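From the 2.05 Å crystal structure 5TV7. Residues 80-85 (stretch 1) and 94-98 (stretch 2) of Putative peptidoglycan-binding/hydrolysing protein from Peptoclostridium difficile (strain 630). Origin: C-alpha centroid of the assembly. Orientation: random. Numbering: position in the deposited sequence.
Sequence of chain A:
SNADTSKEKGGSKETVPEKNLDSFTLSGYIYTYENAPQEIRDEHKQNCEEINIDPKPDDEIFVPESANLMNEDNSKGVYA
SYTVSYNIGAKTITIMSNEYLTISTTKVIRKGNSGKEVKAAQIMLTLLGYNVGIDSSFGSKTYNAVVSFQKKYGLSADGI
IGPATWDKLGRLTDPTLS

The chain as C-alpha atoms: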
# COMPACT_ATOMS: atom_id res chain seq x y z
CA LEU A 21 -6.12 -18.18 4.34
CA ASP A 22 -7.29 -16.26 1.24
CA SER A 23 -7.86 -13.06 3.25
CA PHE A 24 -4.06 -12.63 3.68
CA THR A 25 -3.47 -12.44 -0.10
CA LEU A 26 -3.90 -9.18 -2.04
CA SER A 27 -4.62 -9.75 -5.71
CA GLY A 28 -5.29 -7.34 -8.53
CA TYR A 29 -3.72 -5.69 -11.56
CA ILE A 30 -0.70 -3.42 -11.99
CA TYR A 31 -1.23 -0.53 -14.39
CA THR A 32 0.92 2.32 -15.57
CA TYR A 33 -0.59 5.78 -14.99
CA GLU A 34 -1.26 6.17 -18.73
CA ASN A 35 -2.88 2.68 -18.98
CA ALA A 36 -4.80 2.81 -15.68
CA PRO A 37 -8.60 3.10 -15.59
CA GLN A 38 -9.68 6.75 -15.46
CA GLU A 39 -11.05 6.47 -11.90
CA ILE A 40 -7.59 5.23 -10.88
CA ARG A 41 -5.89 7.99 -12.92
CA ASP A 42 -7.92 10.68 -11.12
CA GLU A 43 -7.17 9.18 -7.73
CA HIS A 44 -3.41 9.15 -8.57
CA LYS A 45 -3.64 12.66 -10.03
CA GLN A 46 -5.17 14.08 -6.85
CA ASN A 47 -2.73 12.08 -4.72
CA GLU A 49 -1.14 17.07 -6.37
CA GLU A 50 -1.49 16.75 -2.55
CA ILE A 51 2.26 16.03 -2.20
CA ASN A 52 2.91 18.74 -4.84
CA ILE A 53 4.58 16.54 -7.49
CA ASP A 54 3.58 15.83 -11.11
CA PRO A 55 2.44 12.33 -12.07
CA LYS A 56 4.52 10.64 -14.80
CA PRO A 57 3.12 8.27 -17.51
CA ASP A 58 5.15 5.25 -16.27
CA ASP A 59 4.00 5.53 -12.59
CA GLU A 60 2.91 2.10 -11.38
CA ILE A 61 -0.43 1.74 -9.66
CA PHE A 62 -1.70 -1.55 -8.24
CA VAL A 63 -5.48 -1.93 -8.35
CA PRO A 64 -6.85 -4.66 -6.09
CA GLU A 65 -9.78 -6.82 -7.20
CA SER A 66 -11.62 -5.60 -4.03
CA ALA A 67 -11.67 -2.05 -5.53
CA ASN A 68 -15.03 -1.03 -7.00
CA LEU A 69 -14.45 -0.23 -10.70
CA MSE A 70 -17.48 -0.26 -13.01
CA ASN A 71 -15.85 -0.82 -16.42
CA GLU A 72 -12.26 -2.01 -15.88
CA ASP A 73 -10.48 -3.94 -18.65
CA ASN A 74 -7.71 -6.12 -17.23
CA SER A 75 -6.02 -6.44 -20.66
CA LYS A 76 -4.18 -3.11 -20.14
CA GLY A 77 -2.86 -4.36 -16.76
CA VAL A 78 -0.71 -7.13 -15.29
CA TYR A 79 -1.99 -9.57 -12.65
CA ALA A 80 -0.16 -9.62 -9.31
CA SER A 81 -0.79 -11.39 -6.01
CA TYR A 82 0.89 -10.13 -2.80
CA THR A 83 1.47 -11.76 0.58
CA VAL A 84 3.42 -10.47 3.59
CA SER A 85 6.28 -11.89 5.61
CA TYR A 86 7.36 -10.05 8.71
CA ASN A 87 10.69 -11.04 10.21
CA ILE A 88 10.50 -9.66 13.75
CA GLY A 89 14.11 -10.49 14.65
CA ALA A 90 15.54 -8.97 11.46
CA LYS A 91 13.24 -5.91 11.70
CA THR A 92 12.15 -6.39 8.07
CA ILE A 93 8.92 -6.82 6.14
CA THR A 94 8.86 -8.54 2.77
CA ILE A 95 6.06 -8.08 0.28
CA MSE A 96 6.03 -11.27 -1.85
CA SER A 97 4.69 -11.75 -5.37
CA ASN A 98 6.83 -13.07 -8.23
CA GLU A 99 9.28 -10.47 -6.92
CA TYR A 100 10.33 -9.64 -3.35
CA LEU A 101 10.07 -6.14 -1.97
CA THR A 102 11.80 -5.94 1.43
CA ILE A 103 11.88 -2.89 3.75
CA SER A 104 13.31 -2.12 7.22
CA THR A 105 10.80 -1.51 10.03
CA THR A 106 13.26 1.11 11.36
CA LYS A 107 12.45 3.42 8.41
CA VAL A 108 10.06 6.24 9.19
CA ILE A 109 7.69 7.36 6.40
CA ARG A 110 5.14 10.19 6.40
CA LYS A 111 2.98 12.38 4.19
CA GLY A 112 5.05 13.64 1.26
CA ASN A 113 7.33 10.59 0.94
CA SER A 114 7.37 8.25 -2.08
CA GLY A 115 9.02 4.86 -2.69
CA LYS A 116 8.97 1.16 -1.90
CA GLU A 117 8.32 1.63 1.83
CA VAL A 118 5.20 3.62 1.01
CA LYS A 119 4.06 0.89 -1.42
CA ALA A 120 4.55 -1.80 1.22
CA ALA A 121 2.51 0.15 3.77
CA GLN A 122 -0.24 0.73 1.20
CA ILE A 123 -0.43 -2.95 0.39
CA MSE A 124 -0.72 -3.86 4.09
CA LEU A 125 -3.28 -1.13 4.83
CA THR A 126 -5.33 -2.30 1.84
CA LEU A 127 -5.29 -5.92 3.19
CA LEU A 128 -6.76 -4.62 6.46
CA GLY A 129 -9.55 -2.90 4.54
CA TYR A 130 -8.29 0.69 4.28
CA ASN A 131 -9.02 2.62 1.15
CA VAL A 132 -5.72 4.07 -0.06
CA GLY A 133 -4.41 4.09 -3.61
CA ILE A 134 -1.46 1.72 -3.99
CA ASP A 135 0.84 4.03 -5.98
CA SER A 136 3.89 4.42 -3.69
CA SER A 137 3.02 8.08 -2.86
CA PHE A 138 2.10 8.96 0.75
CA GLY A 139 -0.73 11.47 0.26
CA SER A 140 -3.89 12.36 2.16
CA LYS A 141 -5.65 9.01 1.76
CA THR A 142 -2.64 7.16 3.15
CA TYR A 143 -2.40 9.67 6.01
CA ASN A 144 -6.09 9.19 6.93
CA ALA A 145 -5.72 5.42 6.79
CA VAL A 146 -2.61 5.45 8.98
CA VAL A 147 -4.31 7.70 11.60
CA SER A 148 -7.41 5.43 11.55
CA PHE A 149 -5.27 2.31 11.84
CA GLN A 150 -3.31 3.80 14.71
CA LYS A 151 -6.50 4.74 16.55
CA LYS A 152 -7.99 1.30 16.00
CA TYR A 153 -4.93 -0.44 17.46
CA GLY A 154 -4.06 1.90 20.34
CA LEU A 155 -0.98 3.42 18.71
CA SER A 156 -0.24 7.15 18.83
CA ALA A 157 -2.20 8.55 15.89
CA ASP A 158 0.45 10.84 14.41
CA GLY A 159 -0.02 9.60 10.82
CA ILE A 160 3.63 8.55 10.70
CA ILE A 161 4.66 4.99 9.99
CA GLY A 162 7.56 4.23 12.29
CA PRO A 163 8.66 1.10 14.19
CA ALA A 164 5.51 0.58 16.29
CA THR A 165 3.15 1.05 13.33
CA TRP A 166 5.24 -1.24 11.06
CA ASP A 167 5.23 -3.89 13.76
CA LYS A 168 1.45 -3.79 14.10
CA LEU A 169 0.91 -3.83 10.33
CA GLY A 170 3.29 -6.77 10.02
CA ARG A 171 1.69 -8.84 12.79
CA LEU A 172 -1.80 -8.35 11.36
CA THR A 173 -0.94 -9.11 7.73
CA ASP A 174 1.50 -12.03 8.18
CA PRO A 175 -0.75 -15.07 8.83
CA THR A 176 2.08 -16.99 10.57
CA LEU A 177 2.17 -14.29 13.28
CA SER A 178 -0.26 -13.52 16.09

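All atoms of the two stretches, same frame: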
# COMPACT_ATOMS: atom_id res chain seq x y z
N ALA A 80 -1.12 -9.47 -10.40
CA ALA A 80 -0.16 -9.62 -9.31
C ALA A 80 -0.89 -10.05 -8.05
O ALA A 80 -2.04 -9.65 -7.84
CB ALA A 80 0.61 -8.32 -9.07
N SER A 81 -0.23 -10.86 -7.25
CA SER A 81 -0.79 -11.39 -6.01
C SER A 81 0.26 -11.23 -4.89
O SER A 81 1.33 -11.82 -4.96
CB SER A 81 -1.15 -12.86 -6.24
OG SER A 81 -1.73 -13.44 -5.10
N TYR A 82 -0.06 -10.42 -3.88
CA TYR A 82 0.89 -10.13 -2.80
C TYR A 82 0.54 -10.77 -1.47
O TYR A 82 -0.63 -10.80 -1.07
CB TYR A 82 0.96 -8.62 -2.53
CG TYR A 82 1.40 -7.77 -3.69
CD1 TYR A 82 2.73 -7.72 -4.07
CD2 TYR A 82 0.49 -6.97 -4.37
CE1 TYR A 82 3.14 -6.92 -5.12
CE2 TYR A 82 0.89 -6.16 -5.43
CZ TYR A 82 2.22 -6.14 -5.80
OH TYR A 82 2.63 -5.35 -6.85
N THR A 83 1.57 -11.23 -0.78
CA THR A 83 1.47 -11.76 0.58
C THR A 83 2.56 -11.07 1.39
O THR A 83 3.45 -10.44 0.82
CB THR A 83 1.63 -13.28 0.63
OG1 THR A 83 2.84 -13.65 -0.03
CG2 THR A 83 0.46 -13.98 -0.05
N VAL A 84 2.52 -11.19 2.71
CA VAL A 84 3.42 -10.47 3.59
C VAL A 84 4.15 -11.39 4.54
O VAL A 84 3.54 -12.28 5.14
CB VAL A 84 2.62 -9.46 4.45
CG1 VAL A 84 3.54 -8.71 5.40
CG2 VAL A 84 1.86 -8.48 3.57
N SER A 85 5.45 -11.15 4.69
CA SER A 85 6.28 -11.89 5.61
C SER A 85 6.98 -10.87 6.49
O SER A 85 7.67 -9.98 5.99
CB SER A 85 7.33 -12.71 4.88
OG SER A 85 8.11 -13.43 5.83
N THR A 94 8.73 -8.21 4.18
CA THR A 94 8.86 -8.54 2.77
C THR A 94 7.48 -8.70 2.17
O THR A 94 6.64 -9.41 2.70
CB THR A 94 9.65 -9.86 2.58
OG1 THR A 94 10.90 -9.75 3.25
CG2 THR A 94 9.91 -10.14 1.08
N ILE A 95 7.26 -7.96 1.08
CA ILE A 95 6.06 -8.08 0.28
C ILE A 95 6.43 -9.06 -0.84
O ILE A 95 7.34 -8.80 -1.63
CB ILE A 95 5.64 -6.72 -0.30
CG1 ILE A 95 5.38 -5.70 0.83
CG2 ILE A 95 4.41 -6.88 -1.20
CD1 ILE A 95 4.27 -6.06 1.80
N MSE A 96 5.73 -10.19 -0.90
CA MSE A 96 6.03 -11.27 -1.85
C MSE A 96 5.00 -11.44 -2.94
O MSE A 96 3.81 -11.50 -2.68
CB MSE A 96 6.12 -12.59 -1.07
CG MSE A 96 6.74 -12.39 0.32
SE MSE A 96 7.19 -14.10 1.20
CE MSE A 96 5.41 -14.39 2.02
N SER A 97 5.49 -11.48 -4.17
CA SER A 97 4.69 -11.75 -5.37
C SER A 97 5.64 -12.63 -6.19
O SER A 97 6.21 -13.57 -5.64
CB SER A 97 4.35 -10.45 -6.07
OG SER A 97 5.51 -9.73 -6.41
N ASN A 98 5.80 -12.35 -7.48
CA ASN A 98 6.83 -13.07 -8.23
C ASN A 98 8.18 -12.46 -7.85
O ASN A 98 9.23 -13.09 -7.97
CB ASN A 98 6.61 -12.98 -9.75
CG ASN A 98 6.48 -11.57 -10.24
OD1 ASN A 98 6.02 -10.69 -9.52
ND2 ASN A 98 6.85 -11.34 -11.49
O HOH W 1 2.38 -13.61 -2.85

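Residues 80-85 and 94-96 are neighbouring antiparallel strands, with their directions 150° apart. Together the two stretches bury 457 Å². Met96, Ser85 and Ile95 have the largest areas covered by the opposite stretch.

Met96, modelled as selenomethionine, is covered most, at 83 Å². Its backbone pairs with Thr83 in both directions. Met96 N donates to Thr83 O at 2.9 Å, nearly straight at 175°. Thr83 N donates to Met96 O, also at 2.9 Å, with an angle of 156°. The Met96 side chain lies on the same face of the sheet as those of Thr83 and Ser85. Its terminal methyl reaches both: Met96 CE is 3.4 Å from Thr83 OG1 and 3.8 Å from Ser85 CB. Met96 O also lies 3.2 Å from Tyr82 CA, a CA-H...O contact. Ser81 O and Met96 O approach to 3.4 Å. Both are acceptors, so they cannot bond directly. Water 1 donates to each, at 3.0 Å from Ser81 O and 2.6 Å from Met96 O. The same water is hydrogen-bonded to Thr83 OG1 at 2.9 Å.

Ser85 is covered by 64 Å². It forms the second hydrogen-bonded pair, with Thr94. Ser85 N donates to Thr94 O at 2.9 Å, and Thr94 N donates to Ser85 O at 2.7 Å. Their side chains are less intimate, with Ser85 CB 4.3 Å from Thr94 CB.

Ile95 is buried and has 58 Å² covered. It sits opposite Val84 in a non-hydrogen-bonded pair, so side-chain packing and CA-H...O contacts join the strands here. Ile95 CD1 packs on Val84 CG2 at 3.8 Å. Ile95 CG2 approaches Tyr82 CD1 at 3.4 Å, oblique to the ring. Ser97 follows the strand and adds a further contact to that ring, with Ser97 CB 3.8 Å from Tyr82 CD1.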